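Long-range contacts in hydrolase (Bacteroides thetaiotaomicron, PDB 2OBB), which is of unconfirmed function but binds magnesium and is probably a hydrolase with a metal site like that of the haloacid dehalogenase (HAD) superfamily: residues A7-G12 with F94-N99; E31-L36 with R64-Y69; I44-R49 with R87-D92. One frame throughout, in Å; residues are numbered along the deposited sequence.

Interaction 1: A7-G12 with F94-N99; sequences AVDFDG and FIDDRN. With MG (magnesium ion), chain B.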
loop_
_atom_site.group_PDB
_atom_site.type_symbol
_atom_site.label_atom_id
_atom_site.label_comp_id
_atom_site.label_asym_id
_atom_site.label_seq_id
_atom_site.Cartn_x
_atom_site.Cartn_y
_atom_site.Cartn_z
ATOM N N ALA A 7 4.266 7.006 2.416
ATOM C CA ALA A 7 4.127 6.031 3.482
ATOM C C ALA A 7 5.137 4.918 3.261
ATOM O O ALA A 7 5.178 4.345 2.182
ATOM C CB ALA A 7 2.724 5.460 3.494
ATOM N N VAL A 8 5.955 4.613 4.261
ATOM C CA VAL A 8 6.953 3.564 4.099
ATOM C C VAL A 8 6.768 2.459 5.120
ATOM O O VAL A 8 6.765 2.693 6.346
ATOM C CB VAL A 8 8.423 4.098 4.151
ATOM C CG1 VAL A 8 9.439 3.005 3.620
ATOM C CG2 VAL A 8 8.553 5.389 3.347
ATOM N N ASP A 9 6.638 1.241 4.613
ATOM C CA ASP A 9 6.527 0.083 5.482
ATOM C C ASP A 9 7.871 -0.165 6.165
ATOM O O ASP A 9 8.896 0.349 5.726
ATOM C CB ASP A 9 6.087 -1.109 4.663
ATOM C CG ASP A 9 6.056 -2.376 5.454
ATOM O OD1 ASP A 9 5.392 -2.397 6.495
ATOM O OD2 ASP A 9 6.666 -3.376 5.014
ATOM N N PHE A 10 7.871 -0.933 7.250
ATOM C CA PHE A 10 9.116 -1.231 7.897
ATOM C C PHE A 10 9.632 -2.630 7.548
ATOM O O PHE A 10 10.623 -2.741 6.791
ATOM C CB PHE A 10 9.011 -1.029 9.409
ATOM C CG PHE A 10 10.317 -1.187 10.134
ATOM C CD1 PHE A 10 11.374 -0.299 9.906
ATOM C CD2 PHE A 10 10.491 -2.203 11.074
ATOM C CE1 PHE A 10 12.595 -0.425 10.602
ATOM C CE2 PHE A 10 11.721 -2.339 11.774
ATOM C CZ PHE A 10 12.764 -1.449 11.534
ATOM N N ASP A 11 8.988 -3.682 8.084
ATOM C CA ASP A 11 9.483 -5.049 7.886
ATOM C C ASP A 11 9.346 -5.560 6.447
ATOM O O ASP A 11 8.243 -5.572 5.867
ATOM C CB ASP A 11 8.814 -6.034 8.838
ATOM C CG ASP A 11 8.876 -5.588 10.280
ATOM O OD1 ASP A 11 9.913 -5.804 10.944
ATOM O OD2 ASP A 11 7.869 -5.020 10.751
ATOM N N GLY A 12 10.473 -5.996 5.885
ATOM C CA GLY A 12 10.520 -6.461 4.504
ATOM C C GLY A 12 10.754 -5.323 3.521
ATOM O O GLY A 12 10.944 -5.560 2.333
ATOM N N PHE A 94 2.826 4.873 -1.542
ATOM C CA PHE A 94 3.052 3.796 -0.606
ATOM C C PHE A 94 4.239 2.930 -1.060
ATOM O O PHE A 94 4.290 2.446 -2.184
ATOM C CB PHE A 94 1.789 2.943 -0.465
ATOM C CG PHE A 94 0.620 3.675 0.138
ATOM C CD1 PHE A 94 -0.229 4.438 -0.656
ATOM C CD2 PHE A 94 0.385 3.616 1.500
ATOM C CE1 PHE A 94 -1.334 5.111 -0.100
ATOM C CE2 PHE A 94 -0.732 4.286 2.085
ATOM C CZ PHE A 94 -1.589 5.023 1.287
ATOM N N ILE A 95 5.196 2.751 -0.173
ATOM C CA ILE A 95 6.315 1.866 -0.440
ATOM C C ILE A 95 6.151 0.740 0.550
ATOM O O ILE A 95 6.274 0.955 1.760
ATOM C CB ILE A 95 7.678 2.582 -0.247
ATOM C CG1 ILE A 95 7.744 3.835 -1.135
ATOM C CG2 ILE A 95 8.866 1.597 -0.539
ATOM C CD1 ILE A 95 8.997 4.674 -0.946
ATOM N N ASP A 96 5.879 -0.456 0.031
ATOM C CA ASP A 96 5.529 -1.601 0.856
ATOM C C ASP A 96 5.923 -2.911 0.155
ATOM O O ASP A 96 5.612 -3.124 -1.029
ATOM C CB ASP A 96 4.032 -1.567 1.073
ATOM C CG ASP A 96 3.602 -2.331 2.291
ATOM O OD1 ASP A 96 4.072 -3.486 2.396
ATOM O OD2 ASP A 96 2.730 -1.792 3.071
ATOM N N ASP A 97 6.588 -3.810 0.864
ATOM C CA ASP A 97 7.052 -5.037 0.175
ATOM C C ASP A 97 5.867 -5.924 -0.161
ATOM O O ASP A 97 6.005 -6.845 -0.938
ATOM C CB ASP A 97 8.080 -5.798 0.991
ATOM C CG ASP A 97 7.510 -6.295 2.300
ATOM O OD1 ASP A 97 6.986 -5.461 3.069
ATOM O OD2 ASP A 97 7.570 -7.519 2.558
ATOM N N ARG A 98 4.696 -5.631 0.405
ATOM C CA ARG A 98 3.483 -6.405 0.095
ATOM C C ARG A 98 2.606 -5.757 -0.967
ATOM O O ARG A 98 1.522 -6.230 -1.251
ATOM C CB ARG A 98 2.661 -6.700 1.334
ATOM C CG ARG A 98 3.445 -7.532 2.341
ATOM C CD ARG A 98 2.567 -7.848 3.539
ATOM N NE ARG A 98 3.320 -8.426 4.643
ATOM C CZ ARG A 98 2.778 -9.141 5.625
ATOM N NH1 ARG A 98 1.463 -9.385 5.666
ATOM N NH2 ARG A 98 3.563 -9.623 6.565
ATOM N N ASN A 99 3.089 -4.680 -1.560
ATOM C CA ASN A 99 2.459 -4.155 -2.775
ATOM C C ASN A 99 2.454 -5.199 -3.862
ATOM O O ASN A 99 3.441 -5.917 -4.073
ATOM C CB ASN A 99 3.174 -2.884 -3.240
ATOM C CG ASN A 99 2.896 -1.689 -2.320
ATOM O OD1 ASN A 99 2.054 -1.764 -1.439
ATOM N ND2 ASN A 99 3.610 -0.620 -2.516
HETATM MG MG MG B . 6.511 -5.465 5.102
HETATM O O HOH W 1 5.510 -5.435 6.853
HETATM O O HOH W 2 4.572 -4.941 4.399
HETATM O O HOH W 3 6.345 -7.564 4.892
#
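Asp-9 OD2 is gripped twice, by the magnesium ion at 2.1 Å and by the hydroxyl of Thr-13. The site resembles that of the HAD superfamily: an Asp-x-Asp-x-Thr sequence lies at the end of strand 5-8 of a parallel sheet, and the neighbouring strand 93-95 leads into Asp-97. Six ligands hold the ion: Asp-9 OD2, the backbone O of Asp-11 at 1.9 Å, Asp-97 OD1 and three waters. The carboxylates of Asp-9 and Asp-97 lie with planes 10° apart and bring OD2 of Asp-9 within 2.9 Å of OD1 of Asp-97, a closeness of like charges that the shared cation probably offsets. To reach the metal, Asp-97 puts CG in the crowded position between its backbone N and carbonyl carbon (chi1 63°).

Asp-96 belongs to the second shell. Its carboxylate stacks on that of Asp-9, planes 7° apart, and Lys-88 of the second subunit, salt-bridged to both, probably offsets their charge. Asp-96 OD1 accepts from one metal-bound water at 2.5 Å and from its own Asx-turn donor, Arg-98 N, at 3.0 Å. Another of these waters links Asp-97 OD2 to Arg-98 NE. Gly-12 suits its place because a CB there would clash with Asp-97 OD2.

Beneath the metal, the parallel strands set the spacing through two nearly straight bonds, Ile-95 N to Ala-7 O at 2.8 Å and Asp-9 N to Ile-95 O at 2.9 Å. On one sheet face the small methyl of Ala-7 lets the neighbouring ring come close, its CB lying 3.6 Å from Phe-94 CD2.

Interaction 2: E31-L36 with R64-Y69; sequences ETLKLL and RGLEFY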
loop_
_atom_site.group_PDB
_atom_site.type_symbol
_atom_site.label_atom_id
_atom_site.label_comp_id
_atom_site.label_asym_id
_atom_site.label_seq_id
_atom_site.Cartn_x
_atom_site.Cartn_y
_atom_site.Cartn_z
ATOM N N GLU A 31 19.648 5.455 3.687
ATOM C CA GLU A 31 20.203 6.445 2.810
ATOM C C GLU A 31 19.247 6.963 1.710
ATOM O O GLU A 31 19.236 8.155 1.433
ATOM C CB GLU A 31 21.488 5.887 2.225
ATOM C CG GLU A 31 21.939 6.543 0.982
ATOM C CD GLU A 31 23.245 5.952 0.509
ATOM O OE1 GLU A 31 23.972 5.379 1.375
ATOM O OE2 GLU A 31 23.523 6.051 -0.718
ATOM N N THR A 32 18.479 6.081 1.072
ATOM C CA THR A 32 17.623 6.497 -0.058
ATOM C C THR A 32 16.465 7.342 0.488
ATOM O O THR A 32 16.047 8.345 -0.114
ATOM C CB THR A 32 17.092 5.264 -0.900
ATOM O OG1 THR A 32 18.213 4.512 -1.402
ATOM C CG2 THR A 32 16.221 5.704 -2.095
ATOM N N LEU A 33 15.968 6.923 1.643
ATOM C CA LEU A 33 14.895 7.625 2.288
ATOM C C LEU A 33 15.382 9.013 2.719
ATOM O O LEU A 33 14.692 10.016 2.505
ATOM C CB LEU A 33 14.342 6.803 3.463
ATOM C CG LEU A 33 13.467 5.595 3.117
ATOM C CD1 LEU A 33 13.194 4.699 4.363
ATOM C CD2 LEU A 33 12.158 6.039 2.477
ATOM N N LYS A 34 16.590 9.086 3.276
ATOM C CA LYS A 34 17.139 10.397 3.654
ATOM C C LYS A 34 17.307 11.274 2.433
ATOM O O LYS A 34 16.983 12.460 2.464
ATOM C CB LYS A 34 18.439 10.268 4.418
ATOM C CG LYS A 34 18.201 9.962 5.899
ATOM C CD LYS A 34 19.218 8.987 6.441
ATOM C CE LYS A 34 20.560 9.611 6.750
ATOM N NZ LYS A 34 21.559 8.551 7.171
ATOM N N LEU A 35 17.799 10.696 1.348
ATOM C CA LEU A 35 17.890 11.452 0.110
ATOM C C LEU A 35 16.515 12.000 -0.261
ATOM O O LEU A 35 16.427 13.136 -0.666
ATOM C CB LEU A 35 18.495 10.623 -1.024
ATOM C CG LEU A 35 18.748 11.299 -2.368
ATOM C CD1 LEU A 35 19.440 12.672 -2.225
ATOM C CD2 LEU A 35 19.611 10.356 -3.189
ATOM N N LEU A 36 15.452 11.206 -0.106
ATOM C CA LEU A 36 14.077 11.670 -0.431
ATOM C C LEU A 36 13.597 12.864 0.421
ATOM O O LEU A 36 13.001 13.803 -0.091
ATOM C CB LEU A 36 13.065 10.505 -0.366
ATOM C CG LEU A 36 13.185 9.452 -1.492
ATOM C CD1 LEU A 36 12.345 8.217 -1.202
ATOM C CD2 LEU A 36 12.854 10.028 -2.888
ATOM N N ARG A 64 20.098 5.688 12.957
ATOM C CA ARG A 64 20.723 5.774 11.649
ATOM C C ARG A 64 20.426 7.138 11.032
ATOM O O ARG A 64 20.637 7.378 9.837
ATOM C CB ARG A 64 20.230 4.619 10.776
ATOM C CG ARG A 64 20.986 3.312 11.060
ATOM C CD ARG A 64 20.169 2.043 10.861
ATOM N NE ARG A 64 20.874 0.883 11.413
ATOM C CZ ARG A 64 20.753 0.451 12.674
ATOM N NH1 ARG A 64 19.934 1.065 13.526
ATOM N NH2 ARG A 64 21.452 -0.596 13.096
ATOM N N GLY A 65 19.946 8.045 11.875
ATOM C CA GLY A 65 19.637 9.402 11.457
ATOM C C GLY A 65 18.442 9.499 10.544
ATOM O O GLY A 65 18.358 10.432 9.736
ATOM N N LEU A 66 17.531 8.526 10.647
ATOM C CA LEU A 66 16.264 8.578 9.909
ATOM C C LEU A 66 15.109 8.837 10.870
ATOM O O LEU A 66 14.809 8.014 11.760
ATOM C CB LEU A 66 16.026 7.310 9.061
ATOM C CG LEU A 66 14.647 7.089 8.429
ATOM C CD1 LEU A 66 14.223 8.241 7.473
ATOM C CD2 LEU A 66 14.573 5.710 7.726
ATOM N N GLU A 67 14.476 9.992 10.671
ATOM C CA GLU A 67 13.389 10.471 11.519
ATOM C C GLU A 67 12.192 10.782 10.656
ATOM O O GLU A 67 12.335 11.380 9.577
ATOM C CB GLU A 67 13.836 11.714 12.291
ATOM C CG GLU A 67 13.633 11.579 13.780
ATOM C CD GLU A 67 14.632 12.389 14.615
ATOM O OE1 GLU A 67 14.858 13.604 14.337
ATOM O OE2 GLU A 67 15.188 11.802 15.579
ATOM N N PHE A 68 11.014 10.361 11.125
ATOM C CA PHE A 68 9.792 10.413 10.336
ATOM C C PHE A 68 8.962 11.671 10.568
ATOM O O PHE A 68 8.922 12.190 11.686
ATOM C CB PHE A 68 8.961 9.140 10.559
ATOM C CG PHE A 68 9.620 7.923 10.006
ATOM C CD1 PHE A 68 9.594 7.676 8.635
ATOM C CD2 PHE A 68 10.328 7.062 10.837
ATOM C CE1 PHE A 68 10.246 6.573 8.120
ATOM C CE2 PHE A 68 10.986 5.960 10.326
ATOM C CZ PHE A 68 10.939 5.719 8.974
ATOM N N TYR A 69 8.305 12.156 9.511
ATOM C CA TYR A 69 7.313 13.219 9.686
ATOM C C TYR A 69 6.297 12.772 10.709
ATOM O O TYR A 69 5.848 13.583 11.521
ATOM C CB TYR A 69 6.570 13.568 8.396
ATOM C CG TYR A 69 5.502 14.643 8.569
ATOM C CD1 TYR A 69 5.842 15.981 8.822
ATOM C CD2 TYR A 69 4.159 14.327 8.471
ATOM C CE1 TYR A 69 4.846 16.972 8.981
ATOM C CE2 TYR A 69 3.168 15.294 8.620
ATOM C CZ TYR A 69 3.513 16.610 8.869
ATOM O OH TYR A 69 2.508 17.537 9.008
#
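Two side chains of helix 29-38, Lys-34 and Leu-33, meet the chain that leaves helix 51-62, one by a polar bond and the other by apolar packing. Lys-34 NZ donates to the backbone O of Arg-64 at 3.1 Å, arriving nearly along the C=O axis. The lysine chain does not run out straight: it bends at chi2 and chi3 (142° and 78°), which carries its methylenes past the next carbonyl, with CD 3.7 Å from Gly-65 O. A long, flexible residue suits this place, since the aliphatic part lies along the backbone while the ammonium reaches the carbonyl. Leu-33, one residue earlier on the helix, turns inward. Its CD1 touches CD2 of Leu-66 at 3.8 Å, the two branched side chains crossing obliquely.

The carbonyls are positioned by the end of helix 51-62. A Schellman motif closes it, with Leu-66 N bonded to Cys-61 O and Gly-65 N to Arg-62 O, and Gly-65 supplies the positive phi (70°) that the motif requires. The turn then delivers Leu-66 into the core, where its CD1 lies over one face of Phe-68, 4.3 Å above the ring plane and offset toward the rim. Leu-43 of the intervening strand 42-45 touches both Leu-33 and Leu-66, and Val-30 also packs on Leu-66. The contact thus joins helix 29-38 to the loop that follows the next helix, over strand 42-45, in a Rossmann-like alpha/beta fold. Farther out, Gln-37 NE2 is hydrogen-bonded to Glu-67 O.

At the partly exposed margin the lysine charge meets a carbonyl dipole just beyond a helix C-terminus, so the attraction would probably be reinforced by that helix end, while the leucines inside contribute apolar burial.

Interaction 3: I44-R49 with R87-D92; sequences ILWSVR and RKLKAD
The backbones run in roughly opposite senses, CA of Trp-46 lying 8.2 Å from CA of Leu-89, so mainly side chains fill the interval between strand 42-45 of the Rossmann-like sheet and the irregular chain 87-92 that leads to strand 93-95. Leu-89 carries the contact. Its CG sits over the face of the Trp-46 six-membered ring, 3.4 Å from the centroid and only 9° off the normal, a CH-pi contact. CD1 of the same leucine is wedged between the indole, 3.5 Å from Trp-46 CD2, and the branch methyl CG2 of Ile-44 at 3.6 Å. With CG anti to its backbone N (chi1 -167°), Trp-46 offers this broad face to the loop. A branched leucine can touch ring and isoleucine at once. An alanine in place of Trp-46 would lose the indole and would probably leave Leu-89 poorly supported and the loop less firmly placed.

The contact also borders the dimer interface, where Trp-46 packs on Trp-46 of the second subunit. Arg-87 O, hydrogen-bonded to Arg-87 NE of that subunit, lies at the edge of the indole, 3.5 Å from Trp-46 CH2.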
loop_
_atom_site.group_PDB
_atom_site.type_symbol
_atom_site.label_atom_id
_atom_site.label_comp_id
_atom_site.label_asym_id
_atom_site.label_seq_id
_atom_site.Cartn_x
_atom_site.Cartn_y
_atom_site.Cartn_z
ATOM N N ILE A 44 6.335 9.009 6.218
ATOM C CA ILE A 44 5.531 8.546 7.332
ATOM C C ILE A 44 5.753 7.057 7.471
ATOM O O ILE A 44 5.570 6.320 6.521
ATOM C CB ILE A 44 4.024 8.842 7.123
ATOM C CG1 ILE A 44 3.790 10.354 7.026
ATOM C CG2 ILE A 44 3.185 8.249 8.249
ATOM C CD1 ILE A 44 2.312 10.706 6.922
ATOM N N LEU A 45 6.150 6.615 8.658
ATOM C CA LEU A 45 6.252 5.191 8.922
ATOM C C LEU A 45 4.858 4.577 8.965
ATOM O O LEU A 45 3.952 5.118 9.622
ATOM C CB LEU A 45 7.023 4.934 10.201
ATOM C CG LEU A 45 7.411 3.477 10.460
ATOM C CD1 LEU A 45 8.323 2.915 9.341
ATOM C CD2 LEU A 45 8.102 3.422 11.832
ATOM N N TRP A 46 4.681 3.478 8.232
ATOM C CA TRP A 46 3.369 2.847 8.064
ATOM C C TRP A 46 3.543 1.364 8.276
ATOM O O TRP A 46 3.925 0.644 7.349
ATOM C CB TRP A 46 2.865 3.139 6.649
ATOM C CG TRP A 46 1.421 2.856 6.297
ATOM C CD1 TRP A 46 0.988 2.395 5.101
ATOM C CD2 TRP A 46 0.229 3.046 7.111
ATOM N NE1 TRP A 46 -0.380 2.278 5.105
ATOM C CE2 TRP A 46 -0.872 2.672 6.317
ATOM C CE3 TRP A 46 -0.003 3.484 8.422
ATOM C CZ2 TRP A 46 -2.205 2.748 6.773
ATOM C CZ3 TRP A 46 -1.312 3.547 8.887
ATOM C CH2 TRP A 46 -2.409 3.181 8.050
ATOM N N SER A 47 3.290 0.922 9.510
ATOM C CA SER A 47 3.582 -0.428 9.958
ATOM C C SER A 47 2.455 -0.987 10.811
ATOM O O SER A 47 1.783 -0.246 11.533
ATOM C CB SER A 47 4.856 -0.395 10.791
ATOM O OG SER A 47 5.240 -1.689 11.180
ATOM N N VAL A 48 2.242 -2.300 10.741
ATOM C CA VAL A 48 1.316 -2.940 11.651
ATOM C C VAL A 48 1.876 -2.891 13.080
ATOM O O VAL A 48 1.137 -3.102 14.036
ATOM C CB VAL A 48 0.932 -4.405 11.225
ATOM C CG1 VAL A 48 0.129 -4.390 9.921
ATOM C CG2 VAL A 48 2.174 -5.316 11.130
ATOM N N ARG A 49 3.177 -2.605 13.214
ATOM C CA ARG A 49 3.797 -2.365 14.528
ATOM C C ARG A 49 3.052 -1.257 15.307
ATOM O O ARG A 49 2.748 -0.181 14.749
ATOM C CB ARG A 49 5.282 -1.994 14.374
ATOM C CG ARG A 49 6.198 -3.168 14.014
ATOM C CD ARG A 49 7.644 -2.732 13.712
ATOM N NE ARG A 49 8.519 -3.855 13.354
ATOM C CZ ARG A 49 9.406 -4.437 14.166
ATOM N NH1 ARG A 49 9.572 -4.014 15.417
ATOM N NH2 ARG A 49 10.139 -5.457 13.722
ATOM N N ARG A 87 -8.906 5.739 8.707
ATOM C CA ARG A 87 -7.966 4.741 9.196
ATOM C C ARG A 87 -6.750 4.577 8.265
ATOM O O ARG A 87 -5.607 4.506 8.727
ATOM C CB ARG A 87 -8.674 3.410 9.425
ATOM C CG ARG A 87 -7.845 2.435 10.201
ATOM C CD ARG A 87 -8.622 1.183 10.506
ATOM N NE ARG A 87 -7.697 0.085 10.758
ATOM C CZ ARG A 87 -8.036 -1.104 11.233
ATOM N NH1 ARG A 87 -9.286 -1.386 11.509
ATOM N NH2 ARG A 87 -7.106 -2.021 11.424
ATOM N N LYS A 88 -6.994 4.557 6.955
ATOM C CA LYS A 88 -5.925 4.482 5.970
ATOM C C LYS A 88 -5.259 5.865 5.858
ATOM O O LYS A 88 -5.950 6.876 5.781
ATOM C CB LYS A 88 -6.509 4.039 4.615
ATOM C CG LYS A 88 -5.492 3.783 3.520
ATOM C CD LYS A 88 -6.178 3.364 2.221
ATOM C CE LYS A 88 -5.191 3.259 1.065
ATOM N NZ LYS A 88 -5.876 3.253 -0.282
ATOM N N LEU A 89 -3.932 5.902 5.837
ATOM C CA LEU A 89 -3.200 7.154 5.642
ATOM C C LEU A 89 -3.602 7.870 4.363
ATOM O O LEU A 89 -3.948 7.231 3.357
ATOM C CB LEU A 89 -1.699 6.908 5.564
ATOM C CG LEU A 89 -0.990 6.456 6.831
ATOM C CD1 LEU A 89 0.504 6.534 6.610
ATOM C CD2 LEU A 89 -1.426 7.246 8.069
ATOM N N LYS A 90 -3.515 9.192 4.384
ATOM C CA LYS A 90 -3.781 9.969 3.189
ATOM C C LYS A 90 -2.532 10.197 2.333
ATOM O O LYS A 90 -2.553 11.050 1.446
ATOM C CB LYS A 90 -4.449 11.292 3.554
ATOM C CG LYS A 90 -5.716 11.068 4.336
ATOM C CD LYS A 90 -6.651 12.281 4.266
ATOM C CE LYS A 90 -8.036 11.924 4.740
ATOM N NZ LYS A 90 -8.022 11.811 6.209
ATOM N N ALA A 91 -1.472 9.424 2.563
ATOM C CA ALA A 91 -0.229 9.523 1.789
ATOM C C ALA A 91 -0.413 9.628 0.259
ATOM O O ALA A 91 -1.382 9.118 -0.283
ATOM C CB ALA A 91 0.646 8.348 2.105
ATOM N N ASP A 92 0.542 10.235 -0.438
ATOM C CA ASP A 92 0.510 10.301 -1.920
ATOM C C ASP A 92 1.116 9.047 -2.595
ATOM O O ASP A 92 0.874 8.769 -3.792
ATOM C CB ASP A 92 1.282 11.546 -2.393
ATOM C CG ASP A 92 0.643 12.843 -1.908
ATOM O OD1 ASP A 92 -0.576 13.002 -2.127
ATOM O OD2 ASP A 92 1.350 13.664 -1.282
#

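Interactions 1 and 3 share the sheet, their strands 5-8 and 42-45 being neighbours, and Val-8 N lies 2.9 Å from Ile-44 O, a probable hydrogen bond. They also meet beside the metal site, where Arg-49 NH2 forms a salt bridge of 2.8 Å with Asp-11 OD1. The side chain of Trp-46 is about 9 Å from the magnesium ion, whereas that of Leu-33 in interaction 2 is about 12 Å away. Interaction 2 backs onto interaction 1 through Leu-33 CD2, 3.8 Å from Val-8 CG2, and onto interaction 3 through Phe-68 CD1, 3.6 Å from Leu-45 N. The second subunit touches interactions 1 and 3 but not interaction 2.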